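Local atomic coordinates of phospholipase C-beta (PLC-beta) (Sepia officinalis, PDB entry 3QR0), a protein that belongs to the phospholipase C-beta family, combines PH, EF-hand-like, TIM-barrel and C2 domains in a single chain, and carries a bound calcium ion. Residues A[221-226]-A[298-303]; A[281-286]-A[306-311]; A[427-432]-A[515-520]; A[442-445]-A[449-452]. One frame throughout, in Å; residues are numbered along the deposited sequence.

Contact 1: A[221-226]-A[298-303]; sequences FYLALL and TKEGLL
Leu223 reaches across from helix 215-225 with its two methyls split between two partners on helix 299-307. One, CD1, comes in at a slant over the aliphatic part of Glu300, 3.6 Å from Glu300 CG and 3.9 Å from Glu300 CB. The other, CD2, lies 3.9 Å from Leu303 CD2, where the two leucines run past one another, each pointing back toward the opposite backbone. With CG of Leu223 opposite its own carbonyl carbon (chi1 -62°) and the chain extended beyond it, the fork can straddle both neighbours, which sit about one helical turn apart. Leu303 uses the same methyl on a second partner: CD2 sits near the plane of the Tyr222 ring, at its edge, 4.3 Å from Tyr222 CE2. One face of that ring is covered by Leu226 CD1, and Trp155 meets it edge-to-face, while the hydroxyl bonds to Gln151 and Arg228. The second helix starts with Thr298 as N-cap, its OG1 accepting from Gly301 N at 3.2 Å. The axes of segments 221-225 and 299-303 come no closer than 11.8 Å, at 104°; across that separation only side chains meet, leucine methyls, the Tyr222 ring edge and the aliphatic part of Glu300. Both helices belong to the EF-hand-like region of the phospholipase C chain, packed steeply through largely apolar side chains.

Contact 2: A[281-286]-A[306-311]; sequences NDYESA and LMCEEN
Tyr283 spans the gap from helix 273-288 and ends against Cys308 and Glu310. Cys308 SG approaches the ring obliquely, 3.9 Å from Tyr283 CE1 and 4.8 Å from the ring centroid, a sulfur-aromatic contact. At the phenol end, Tyr283 OH touches the aliphatic base of Glu310, 3.4 Å from its CB, and the two side chains cross nearly at a right angle. Glu310 then bends at chi2 (70°), which leaves OE1 within reach of a water that also meets the phenol. This water closes the circuit: it lies 2.8 Å from Tyr283 OH and donates to Glu310 OE1 at 3.0 Å. The remaining carboxylate oxygen, Glu310 OE2, bonds to Tyr271, so each oxygen of the group has its own partner.

Further out, the backbone on both sides is tied locally. Asn281 O accepts twice from Ser285, from its N at 2.9 Å and from its OG at 2.6 Å, on opposite faces of the carbonyl plane. On the other segment the Asn311 amide loops back to Leu306, ND2 to O at 3.1 Å and almost straight (174°), so that this bond spans the turn that carries Cys308 and Glu310. Leu306 O also receives His747 ND1. The contact therefore lies where helix 299-307 gives way to a short 3-10 turn, with helix 273-288 on the Tyr283 side, helix 151-165 touching Cys308 through Leu152, and helix 215-225 meeting the neighbouring Met307.

Contact 3: A[427-432]-A[515-520]; sequences LLAQYC and SALVNY
Ser515 O accepts from both Val518 N, at 3.0 Å, and Lys472 NZ in the turn that carries Leu517, the residue that packs on Ala429 and Cys432. Ser515 to Val518 form a type I beta turn, and the lysine also bonds to Val518 O, so it joins both ends of the turn while the leucine projects from it. Leu517 does all the touching with a single methyl. Its CD1 lies 4.3 Å from Ala429 CB and 4.2 Å from Ala429 CA, close to the helix backbone because alanine offers so little bulk. The same methyl is 4.3 Å from Cys432 CB, so it settles between two residues about one helical turn apart. CG stands opposite the carbonyl carbon of Leu517 (chi1 -54°), and the extended second torsion carries CD1 out to the helix.

Helix 422-436 follows strand 412-418 and precedes the parallel strand 466-469, the beta-alpha-beta arrangement of a TIM barrel. Here a helix of the X region meets a loop of the Y region, the one leading to strand 522-523. Around the leucine, Ala429 is also touched by Glu513 and Met514 of helix 512-515, and Cys432 packs on Phe393 and Phe416. Further along the loop, the Asn519 amide is held at both ends: OD1 accepts from the following backbone N, that of Tyr520, at 2.8 Å (152° at the hydrogen), and ND2 donates to Leu441 O.

Contact 4: A[442-445]-A[449-452]; sequences DKPI and PLKP
Leu450, with CG turned opposite its carbonyl carbon (chi1 -57°) and the chain extended beyond, swings its end round to Pro444, although its CB starts out neither toward nor away from segment 442-445. Its backbone is the centre of an inverse gamma turn (phi -87°, psi 70°), spanned by a weak bond from Lys451 N to Pro449 O of 3.0 Å. That turn kinks the chain at Leu450 and presents the leucine to segment 442-445. Pro444 points its own ring across the gap, and the two side chains meet at about a right angle. The outermost ring carbon does the work: Pro444 CG lies 4.0 Å from Leu450 CG and 4.1 Å from Leu450 CD1, a purely apolar touch.

The backbones come near each other too, with Pro444 CA and Pro449 CA 6.0 Å apart. Proline nitrogen has no hydrogen to give, so Pro449 cannot donate from its backbone to the segment opposite. Ile445 turns its side chain off to the other side, onto Pro457 and Asp461. Tyr520 touches both Pro444 and Leu450, and its hydroxyl bonds to Ile445 N and to His448 O, the second of these in the three-residue link between the segments. The contact belongs to an irregular surface stretch, without regular structure, of the long loop that leads from helix 422-436 to strand 466-469, backed by the segment running into strand 522-523.

How the contacts relate
The four contacts form two groups on opposite sides of the chain's centre. Contacts 1 and 2 share helix 299-307 in the EF-hand-like region, and they touch directly: Thr298 OG1 lies 2.6 Å from Glu284 OE2, a probable hydrogen bond, and Met307 CE packs on Tyr222. Contacts 3 and 4 belong to the barrel region and meet through Tyr520 and Asn519. Contacts 2 and 3 are buried, contact 1 is partly so, and contact 4 lies at the surface. Contacts 1 and 3 rest on leucine methyls set against aliphatic or aromatic carbon, whereas contact 2 adds sulfur, a phenol and a bridging water, and contact 4 relies on proline. The centres of contacts 1 and 3 are about 61 Å apart.

Contact 1: A[221-226]-A[298-303]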
loop_
_atom_site.group_PDB
_atom_site.type_symbol
_atom_site.label_atom_id
_atom_site.label_comp_id
_atom_site.label_asym_id
_atom_site.label_seq_id
_atom_site.Cartn_x
_atom_site.Cartn_y
_atom_site.Cartn_z
ATOM N N PHE A 221 -32.031 0.042 -3.525
ATOM C CA PHE A 221 -31.868 -1.284 -2.918
ATOM C C PHE A 221 -30.933 -1.220 -1.703
ATOM O O PHE A 221 -31.233 -1.806 -0.666
ATOM C CB PHE A 221 -31.378 -2.292 -3.970
ATOM C CG PHE A 221 -30.862 -3.590 -3.402
ATOM C CD1 PHE A 221 -31.688 -4.425 -2.667
ATOM C CD2 PHE A 221 -29.557 -3.998 -3.650
ATOM C CE1 PHE A 221 -31.214 -5.633 -2.165
ATOM C CE2 PHE A 221 -29.077 -5.200 -3.152
ATOM C CZ PHE A 221 -29.906 -6.019 -2.408
ATOM N N TYR A 222 -29.817 -0.501 -1.834
ATOM C CA TYR A 222 -28.921 -0.234 -0.700
ATOM C C TYR A 222 -29.692 0.395 0.465
ATOM O O TYR A 222 -29.558 -0.042 1.607
ATOM C CB TYR A 222 -27.763 0.693 -1.111
ATOM C CG TYR A 222 -26.774 0.998 0.002
ATOM C CD1 TYR A 222 -25.574 0.307 0.102
ATOM C CD2 TYR A 222 -27.036 1.990 0.948
ATOM C CE1 TYR A 222 -24.665 0.583 1.120
ATOM C CE2 TYR A 222 -26.137 2.272 1.971
ATOM C CZ TYR A 222 -24.951 1.564 2.051
ATOM O OH TYR A 222 -24.054 1.828 3.058
ATOM N N LEU A 223 -30.496 1.415 0.163
ATOM C CA LEU A 223 -31.302 2.096 1.182
ATOM C C LEU A 223 -32.276 1.135 1.864
ATOM O O LEU A 223 -32.474 1.205 3.076
ATOM C CB LEU A 223 -32.078 3.271 0.574
ATOM C CG LEU A 223 -31.267 4.420 -0.030
ATOM C CD1 LEU A 223 -32.200 5.483 -0.624
ATOM C CD2 LEU A 223 -30.348 5.030 1.011
ATOM N N ALA A 224 -32.875 0.244 1.076
ATOM C CA ALA A 224 -33.796 -0.772 1.592
ATOM C C ALA A 224 -33.101 -1.890 2.374
ATOM O O ALA A 224 -33.721 -2.509 3.240
ATOM C CB ALA A 224 -34.604 -1.376 0.448
ATOM N N LEU A 225 -31.834 -2.161 2.060
ATOM C CA LEU A 225 -31.118 -3.287 2.660
ATOM C C LEU A 225 -30.518 -2.953 4.016
ATOM O O LEU A 225 -30.822 -3.610 5.012
ATOM C CB LEU A 225 -30.006 -3.790 1.732
ATOM C CG LEU A 225 -29.198 -4.986 2.259
ATOM C CD1 LEU A 225 -30.125 -6.153 2.592
ATOM C CD2 LEU A 225 -28.135 -5.411 1.256
ATOM N N LEU A 226 -29.645 -1.950 4.053
ATOM C CA LEU A 226 -28.940 -1.618 5.288
ATOM C C LEU A 226 -29.771 -0.677 6.141
ATOM O O LEU A 226 -30.472 0.189 5.621
ATOM C CB LEU A 226 -27.564 -1.000 5.010
ATOM C CG LEU A 226 -26.521 -1.986 4.485
ATOM C CD1 LEU A 226 -26.775 -2.275 3.024
ATOM C CD2 LEU A 226 -25.107 -1.472 4.694
ATOM N N THR A 298 -32.178 15.904 1.083
ATOM C CA THR A 298 -32.907 14.973 1.943
ATOM C C THR A 298 -31.950 14.024 2.669
ATOM O O THR A 298 -30.750 13.995 2.388
ATOM C CB THR A 298 -33.913 14.128 1.117
ATOM O OG1 THR A 298 -33.207 13.376 0.124
ATOM C CG2 THR A 298 -34.944 15.020 0.423
ATOM N N LYS A 299 -32.497 13.245 3.599
ATOM C CA LYS A 299 -31.731 12.244 4.350
ATOM C C LYS A 299 -31.019 11.253 3.420
ATOM O O LYS A 299 -29.853 10.919 3.622
ATOM C CB LYS A 299 -32.682 11.500 5.286
ATOM C CG LYS A 299 -32.025 10.520 6.238
ATOM C CD LYS A 299 -33.020 10.012 7.280
ATOM C CE LYS A 299 -34.159 9.215 6.651
ATOM N NZ LYS A 299 -35.019 8.564 7.676
ATOM N N GLU A 300 -31.729 10.806 2.389
ATOM C CA GLU A 300 -31.186 9.847 1.430
ATOM C C GLU A 300 -30.151 10.514 0.521
ATOM O O GLU A 300 -29.168 9.886 0.129
ATOM C CB GLU A 300 -32.312 9.227 0.595
ATOM C CG GLU A 300 -33.247 8.285 1.371
ATOM C CD GLU A 300 -34.270 8.995 2.258
ATOM O OE1 GLU A 300 -34.550 10.205 2.058
ATOM O OE2 GLU A 300 -34.810 8.327 3.169
ATOM N N GLY A 301 -30.380 11.787 0.194
ATOM C CA GLY A 301 -29.404 12.593 -0.539
ATOM C C GLY A 301 -28.115 12.796 0.238
ATOM O O GLY A 301 -27.027 12.772 -0.343
ATOM N N LEU A 302 -28.233 12.997 1.554
ATOM C CA LEU A 302 -27.060 13.134 2.426
ATOM C C LEU A 302 -26.226 11.860 2.455
ATOM O O LEU A 302 -25.004 11.907 2.324
ATOM C CB LEU A 302 -27.480 13.497 3.858
ATOM C CG LEU A 302 -26.351 13.641 4.888
ATOM C CD1 LEU A 302 -25.379 14.751 4.480
ATOM C CD2 LEU A 302 -26.914 13.910 6.272
ATOM N N LEU A 303 -26.888 10.725 2.645
ATOM C CA LEU A 303 -26.200 9.432 2.663
ATOM C C LEU A 303 -25.486 9.185 1.335
ATOM O O LEU A 303 -24.357 8.694 1.311
ATOM C CB LEU A 303 -27.187 8.295 2.961
ATOM C CG LEU A 303 -26.610 6.879 3.081
ATOM C CD1 LEU A 303 -25.337 6.853 3.928
ATOM C CD2 LEU A 303 -27.661 5.942 3.659
#

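Contact 2: A[281-286]-A[306-311]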
loop_
_atom_site.group_PDB
_atom_site.type_symbol
_atom_site.label_atom_id
_atom_site.label_comp_id
_atom_site.label_asym_id
_atom_site.label_seq_id
_atom_site.Cartn_x
_atom_site.Cartn_y
_atom_site.Cartn_z
ATOM N N ASN A 281 -28.544 19.262 -6.288
ATOM C CA ASN A 281 -29.292 18.804 -7.460
ATOM C C ASN A 281 -28.791 17.457 -7.977
ATOM O O ASN A 281 -29.594 16.608 -8.358
ATOM C CB ASN A 281 -29.251 19.832 -8.597
ATOM C CG ASN A 281 -30.031 19.370 -9.820
ATOM O OD1 ASN A 281 -31.258 19.248 -9.777
ATOM N ND2 ASN A 281 -29.321 19.084 -10.905
ATOM N N ASP A 282 -27.472 17.272 -7.996
ATOM C CA ASP A 282 -26.875 16.002 -8.406
ATOM C C ASP A 282 -27.369 14.855 -7.539
ATOM O O ASP A 282 -27.818 13.842 -8.051
ATOM C CB ASP A 282 -25.340 16.047 -8.327
ATOM C CG ASP A 282 -24.708 16.872 -9.442
ATOM O OD1 ASP A 282 -25.330 17.014 -10.518
ATOM O OD2 ASP A 282 -23.574 17.371 -9.240
ATOM N N TYR A 283 -27.286 15.024 -6.223
ATOM C CA TYR A 283 -27.583 13.935 -5.295
ATOM C C TYR A 283 -29.086 13.684 -5.228
ATOM O O TYR A 283 -29.528 12.534 -5.225
ATOM C CB TYR A 283 -27.010 14.221 -3.899
ATOM C CG TYR A 283 -25.553 14.670 -3.892
ATOM C CD1 TYR A 283 -24.612 14.073 -4.727
ATOM C CD2 TYR A 283 -25.119 15.684 -3.044
ATOM C CE1 TYR A 283 -23.280 14.479 -4.721
ATOM C CE2 TYR A 283 -23.788 16.101 -3.037
ATOM C CZ TYR A 283 -22.874 15.490 -3.877
ATOM O OH TYR A 283 -21.554 15.892 -3.879
ATOM N N GLU A 284 -29.864 14.765 -5.194
ATOM C CA GLU A 284 -31.319 14.662 -5.166
ATOM C C GLU A 284 -31.898 14.116 -6.469
ATOM O O GLU A 284 -32.907 13.421 -6.440
ATOM C CB GLU A 284 -31.950 16.012 -4.828
ATOM C CG GLU A 284 -31.805 16.379 -3.374
ATOM C CD GLU A 284 -32.521 15.396 -2.458
ATOM O OE1 GLU A 284 -33.691 15.043 -2.754
ATOM O OE2 GLU A 284 -31.914 14.970 -1.451
ATOM N N SER A 285 -31.265 14.427 -7.597
ATOM C CA SER A 285 -31.626 13.813 -8.879
ATOM C C SER A 285 -31.496 12.291 -8.815
ATOM O O SER A 285 -32.411 11.565 -9.217
ATOM C CB SER A 285 -30.743 14.351 -10.009
ATOM O OG SER A 285 -31.030 15.714 -10.269
ATOM N N ALA A 286 -30.357 11.826 -8.303
ATOM C CA ALA A 286 -30.078 10.395 -8.164
ATOM C C ALA A 286 -31.036 9.673 -7.211
ATOM O O ALA A 286 -31.429 8.538 -7.471
ATOM C CB ALA A 286 -28.633 10.181 -7.707
ATOM N N LEU A 306 -22.362 11.264 1.330
ATOM C CA LEU A 306 -21.380 10.768 2.290
ATOM C C LEU A 306 -20.604 9.584 1.740
ATOM O O LEU A 306 -19.455 9.367 2.125
ATOM C CB LEU A 306 -22.046 10.389 3.609
ATOM C CG LEU A 306 -22.574 11.535 4.478
ATOM C CD1 LEU A 306 -23.433 10.961 5.599
ATOM C CD2 LEU A 306 -21.435 12.376 5.034
ATOM N N MET A 307 -21.232 8.848 0.824
ATOM C CA MET A 307 -20.639 7.668 0.207
ATOM C C MET A 307 -19.981 7.948 -1.138
ATOM O O MET A 307 -19.319 7.071 -1.665
ATOM C CB MET A 307 -21.718 6.610 -0.036
ATOM C CG MET A 307 -22.348 6.026 1.208
ATOM S SD MET A 307 -23.844 5.110 0.790
ATOM C CE MET A 307 -23.178 3.762 -0.191
ATOM N N CYS A 308 -20.188 9.135 -1.710
ATOM C CA CYS A 308 -19.736 9.409 -3.082
ATOM C C CYS A 308 -18.314 9.956 -3.120
ATOM O O CYS A 308 -17.716 10.226 -2.080
ATOM C CB CYS A 308 -20.705 10.353 -3.805
ATOM S SG CYS A 308 -20.508 12.104 -3.445
ATOM N N GLU A 309 -17.775 10.113 -4.327
ATOM C CA GLU A 309 -16.396 10.578 -4.509
ATOM C C GLU A 309 -16.137 11.978 -3.943
ATOM O O GLU A 309 -15.023 12.268 -3.514
ATOM C CB GLU A 309 -15.987 10.534 -5.990
ATOM C CG GLU A 309 -15.735 9.127 -6.526
ATOM C CD GLU A 309 -14.808 8.328 -5.625
ATOM O OE1 GLU A 309 -13.656 8.775 -5.398
ATOM O OE2 GLU A 309 -15.244 7.265 -5.126
ATOM N N GLU A 310 -17.155 12.838 -3.945
ATOM C CA GLU A 310 -17.026 14.181 -3.379
ATOM C C GLU A 310 -16.591 14.140 -1.911
ATOM O O GLU A 310 -15.885 15.046 -1.449
ATOM C CB GLU A 310 -18.351 14.938 -3.483
ATOM C CG GLU A 310 -18.232 16.448 -3.298
ATOM C CD GLU A 310 -17.532 17.133 -4.462
ATOM O OE1 GLU A 310 -17.760 16.724 -5.623
ATOM O OE2 GLU A 310 -16.758 18.081 -4.210
ATOM N N ASN A 311 -17.015 13.097 -1.195
ATOM C CA ASN A 311 -16.666 12.911 0.214
ATOM C C ASN A 311 -15.572 11.870 0.456
ATOM O O ASN A 311 -15.397 11.411 1.583
ATOM C CB ASN A 311 -17.911 12.532 1.029
ATOM C CG ASN A 311 -17.738 12.826 2.518
ATOM O OD1 ASN A 311 -17.240 13.887 2.887
ATOM N ND2 ASN A 311 -18.127 11.877 3.371
HETATM O O HOH W 1 -20.229 15.157 -6.263
#

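Contact 3: A[427-432]-A[515-520]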
loop_
_atom_site.group_PDB
_atom_site.type_symbol
_atom_site.label_atom_id
_atom_site.label_comp_id
_atom_site.label_asym_id
_atom_site.label_seq_id
_atom_site.Cartn_x
_atom_site.Cartn_y
_atom_site.Cartn_z
ATOM N N LEU A 427 31.189 -12.165 -12.203
ATOM C CA LEU A 427 29.923 -12.589 -12.780
ATOM C C LEU A 427 28.758 -11.749 -12.265
ATOM O O LEU A 427 27.870 -11.403 -13.044
ATOM C CB LEU A 427 29.687 -14.084 -12.528
ATOM C CG LEU A 427 30.725 -14.998 -13.190
ATOM C CD1 LEU A 427 30.536 -16.443 -12.757
ATOM C CD2 LEU A 427 30.667 -14.879 -14.715
ATOM N N LEU A 428 28.759 -11.408 -10.974
ATOM C CA LEU A 428 27.753 -10.487 -10.429
ATOM C C LEU A 428 27.726 -9.204 -11.252
ATOM O O LEU A 428 26.669 -8.777 -11.715
ATOM C CB LEU A 428 28.034 -10.122 -8.968
ATOM C CG LEU A 428 28.006 -11.199 -7.883
ATOM C CD1 LEU A 428 28.372 -10.582 -6.540
ATOM C CD2 LEU A 428 26.660 -11.893 -7.802
ATOM N N ALA A 429 28.901 -8.600 -11.425
ATOM C CA ALA A 429 29.039 -7.350 -12.176
ATOM C C ALA A 429 28.607 -7.522 -13.622
ATOM O O ALA A 429 27.906 -6.672 -14.169
ATOM C CB ALA A 429 30.478 -6.848 -12.116
ATOM N N GLN A 430 29.021 -8.629 -14.229
ATOM C CA GLN A 430 28.664 -8.935 -15.611
ATOM C C GLN A 430 27.151 -9.032 -15.788
ATOM O O GLN A 430 26.594 -8.430 -16.705
ATOM C CB GLN A 430 29.323 -10.242 -16.059
ATOM C CG GLN A 430 29.017 -10.623 -17.496
ATOM C CD GLN A 430 29.631 -11.952 -17.893
ATOM O OE1 GLN A 430 30.700 -12.333 -17.411
ATOM N NE2 GLN A 430 28.956 -12.663 -18.786
ATOM N N TYR A 431 26.491 -9.779 -14.905
ATOM C CA TYR A 431 25.041 -9.987 -15.017
ATOM C C TYR A 431 24.238 -8.727 -14.694
ATOM O O TYR A 431 23.164 -8.523 -15.260
ATOM C CB TYR A 431 24.572 -11.174 -14.164
ATOM C CG TYR A 431 25.233 -12.501 -14.506
ATOM C CD1 TYR A 431 25.484 -12.865 -15.829
ATOM C CD2 TYR A 431 25.596 -13.392 -13.504
ATOM C CE1 TYR A 431 26.090 -14.071 -16.136
ATOM C CE2 TYR A 431 26.196 -14.602 -13.799
ATOM C CZ TYR A 431 26.442 -14.938 -15.115
ATOM O OH TYR A 431 27.047 -16.138 -15.412
ATOM N N CYS A 432 24.752 -7.886 -13.795
ATOM C CA CYS A 432 24.151 -6.568 -13.568
ATOM C C CYS A 432 24.175 -5.766 -14.864
ATOM O O CYS A 432 23.164 -5.197 -15.266
ATOM C CB CYS A 432 24.894 -5.782 -12.486
ATOM S SG CYS A 432 24.553 -6.329 -10.801
ATOM N N SER A 515 33.150 -2.865 -7.209
ATOM C CA SER A 515 33.499 -1.528 -6.736
ATOM C C SER A 515 33.157 -0.451 -7.775
ATOM O O SER A 515 32.594 0.587 -7.428
ATOM C CB SER A 515 34.983 -1.469 -6.378
ATOM O OG SER A 515 35.311 -0.262 -5.718
ATOM N N ALA A 516 33.474 -0.728 -9.043
ATOM C CA ALA A 516 33.260 0.213 -10.155
ATOM C C ALA A 516 31.811 0.655 -10.343
ATOM O O ALA A 516 31.560 1.736 -10.866
ATOM C CB ALA A 516 33.788 -0.391 -11.469
ATOM N N LEU A 517 30.860 -0.175 -9.927
ATOM C CA LEU A 517 29.439 0.149 -10.078
ATOM C C LEU A 517 28.892 1.035 -8.949
ATOM O O LEU A 517 27.765 1.520 -9.040
ATOM C CB LEU A 517 28.615 -1.135 -10.162
ATOM C CG LEU A 517 29.045 -2.146 -11.231
ATOM C CD1 LEU A 517 28.176 -3.379 -11.154
ATOM C CD2 LEU A 517 29.002 -1.537 -12.633
ATOM N N VAL A 518 29.683 1.244 -7.896
ATOM C CA VAL A 518 29.241 2.008 -6.727
ATOM C C VAL A 518 29.625 3.473 -6.879
ATOM O O VAL A 518 30.731 3.790 -7.315
ATOM C CB VAL A 518 29.849 1.444 -5.423
ATOM C CG1 VAL A 518 29.327 2.204 -4.211
ATOM C CG2 VAL A 518 29.539 -0.048 -5.294
ATOM N N ASN A 519 28.703 4.365 -6.532
ATOM C CA ASN A 519 28.977 5.804 -6.591
ATOM C C ASN A 519 28.289 6.578 -5.468
ATOM O O ASN A 519 28.939 6.928 -4.489
ATOM C CB ASN A 519 28.645 6.387 -7.977
ATOM C CG ASN A 519 27.417 5.753 -8.610
ATOM O OD1 ASN A 519 26.308 5.902 -8.112
ATOM N ND2 ASN A 519 27.615 5.049 -9.722
ATOM N N TYR A 520 26.988 6.831 -5.597
ATOM C CA TYR A 520 26.291 7.704 -4.647
ATOM C C TYR A 520 25.871 7.006 -3.362
ATOM O O TYR A 520 25.595 7.671 -2.361
ATOM C CB TYR A 520 25.069 8.352 -5.307
ATOM C CG TYR A 520 25.466 9.289 -6.416
ATOM C CD1 TYR A 520 26.128 10.479 -6.135
ATOM C CD2 TYR A 520 25.208 8.974 -7.748
ATOM C CE1 TYR A 520 26.514 11.336 -7.143
ATOM C CE2 TYR A 520 25.585 9.822 -8.764
ATOM C CZ TYR A 520 26.242 11.003 -8.460
ATOM O OH TYR A 520 26.620 11.851 -9.471
#

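Contact 4: A[442-445]-A[449-452]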
loop_
_atom_site.group_PDB
_atom_site.type_symbol
_atom_site.label_atom_id
_atom_site.label_comp_id
_atom_site.label_asym_id
_atom_site.label_seq_id
_atom_site.Cartn_x
_atom_site.Cartn_y
_atom_site.Cartn_z
ATOM N N ASP A 442 26.192 3.482 -13.451
ATOM C CA ASP A 442 27.559 3.003 -13.235
ATOM C C ASP A 442 28.586 4.138 -13.180
ATOM O O ASP A 442 29.785 3.876 -13.092
ATOM C CB ASP A 442 27.944 1.981 -14.321
ATOM C CG ASP A 442 27.931 2.573 -15.720
ATOM O OD1 ASP A 442 27.539 3.749 -15.876
ATOM O OD2 ASP A 442 28.309 1.860 -16.670
ATOM N N LYS A 443 28.108 5.384 -13.226
ATOM C CA LYS A 443 28.960 6.579 -13.223
ATOM C C LYS A 443 28.248 7.758 -12.552
ATOM O O LYS A 443 27.020 7.846 -12.605
ATOM C CB LYS A 443 29.287 6.999 -14.655
ATOM C CG LYS A 443 30.496 6.317 -15.275
ATOM C CD LYS A 443 30.904 6.991 -16.589
ATOM C CE LYS A 443 31.165 8.493 -16.412
ATOM N NZ LYS A 443 32.026 9.071 -17.482
ATOM N N PRO A 444 29.015 8.691 -11.951
ATOM C CA PRO A 444 28.405 9.926 -11.443
ATOM C C PRO A 444 27.775 10.754 -12.561
ATOM O O PRO A 444 28.248 10.710 -13.694
ATOM C CB PRO A 444 29.589 10.684 -10.831
ATOM C CG PRO A 444 30.626 9.658 -10.581
ATOM C CD PRO A 444 30.457 8.633 -11.652
ATOM N N ILE A 445 26.720 11.499 -12.241
ATOM C CA ILE A 445 26.046 12.357 -13.225
ATOM C C ILE A 445 26.594 13.781 -13.182
ATOM O O ILE A 445 27.296 14.154 -12.242
ATOM C CB ILE A 445 24.507 12.369 -13.030
ATOM C CG1 ILE A 445 24.103 13.050 -11.715
ATOM C CG2 ILE A 445 23.966 10.946 -13.083
ATOM C CD1 ILE A 445 22.623 13.333 -11.620
ATOM N N PRO A 449 29.638 15.423 -8.767
ATOM C CA PRO A 449 30.826 14.601 -8.609
ATOM C C PRO A 449 30.934 14.077 -7.179
ATOM O O PRO A 449 30.299 14.622 -6.267
ATOM C CB PRO A 449 31.966 15.570 -8.921
ATOM C CG PRO A 449 31.439 16.900 -8.545
ATOM C CD PRO A 449 29.963 16.862 -8.815
ATOM N N LEU A 450 31.726 13.025 -6.999
ATOM C CA LEU A 450 31.915 12.408 -5.690
ATOM C C LEU A 450 33.038 13.121 -4.933
ATOM O O LEU A 450 34.117 12.569 -4.729
ATOM C CB LEU A 450 32.219 10.916 -5.842
ATOM C CG LEU A 450 31.184 10.087 -6.607
ATOM C CD1 LEU A 450 31.694 8.656 -6.801
ATOM C CD2 LEU A 450 29.829 10.088 -5.901
ATOM N N LYS A 451 32.764 14.357 -4.524
ATOM C CA LYS A 451 33.703 15.159 -3.747
ATOM C C LYS A 451 32.988 15.641 -2.494
ATOM O O LYS A 451 31.760 15.716 -2.480
ATOM C CB LYS A 451 34.188 16.359 -4.565
ATOM C CG LYS A 451 35.064 15.991 -5.759
ATOM C CD LYS A 451 35.451 17.225 -6.565
ATOM C CE LYS A 451 36.398 16.873 -7.699
ATOM N NZ LYS A 451 36.785 18.078 -8.485
ATOM N N PRO A 452 33.750 15.973 -1.436
ATOM C CA PRO A 452 33.128 16.491 -0.216
ATOM C C PRO A 452 32.346 17.790 -0.432
ATOM O O PRO A 452 32.779 18.657 -1.187
ATOM C CB PRO A 452 34.322 16.721 0.724
ATOM C CG PRO A 452 35.520 16.702 -0.139
ATOM C CD PRO A 452 35.201 15.790 -1.270
#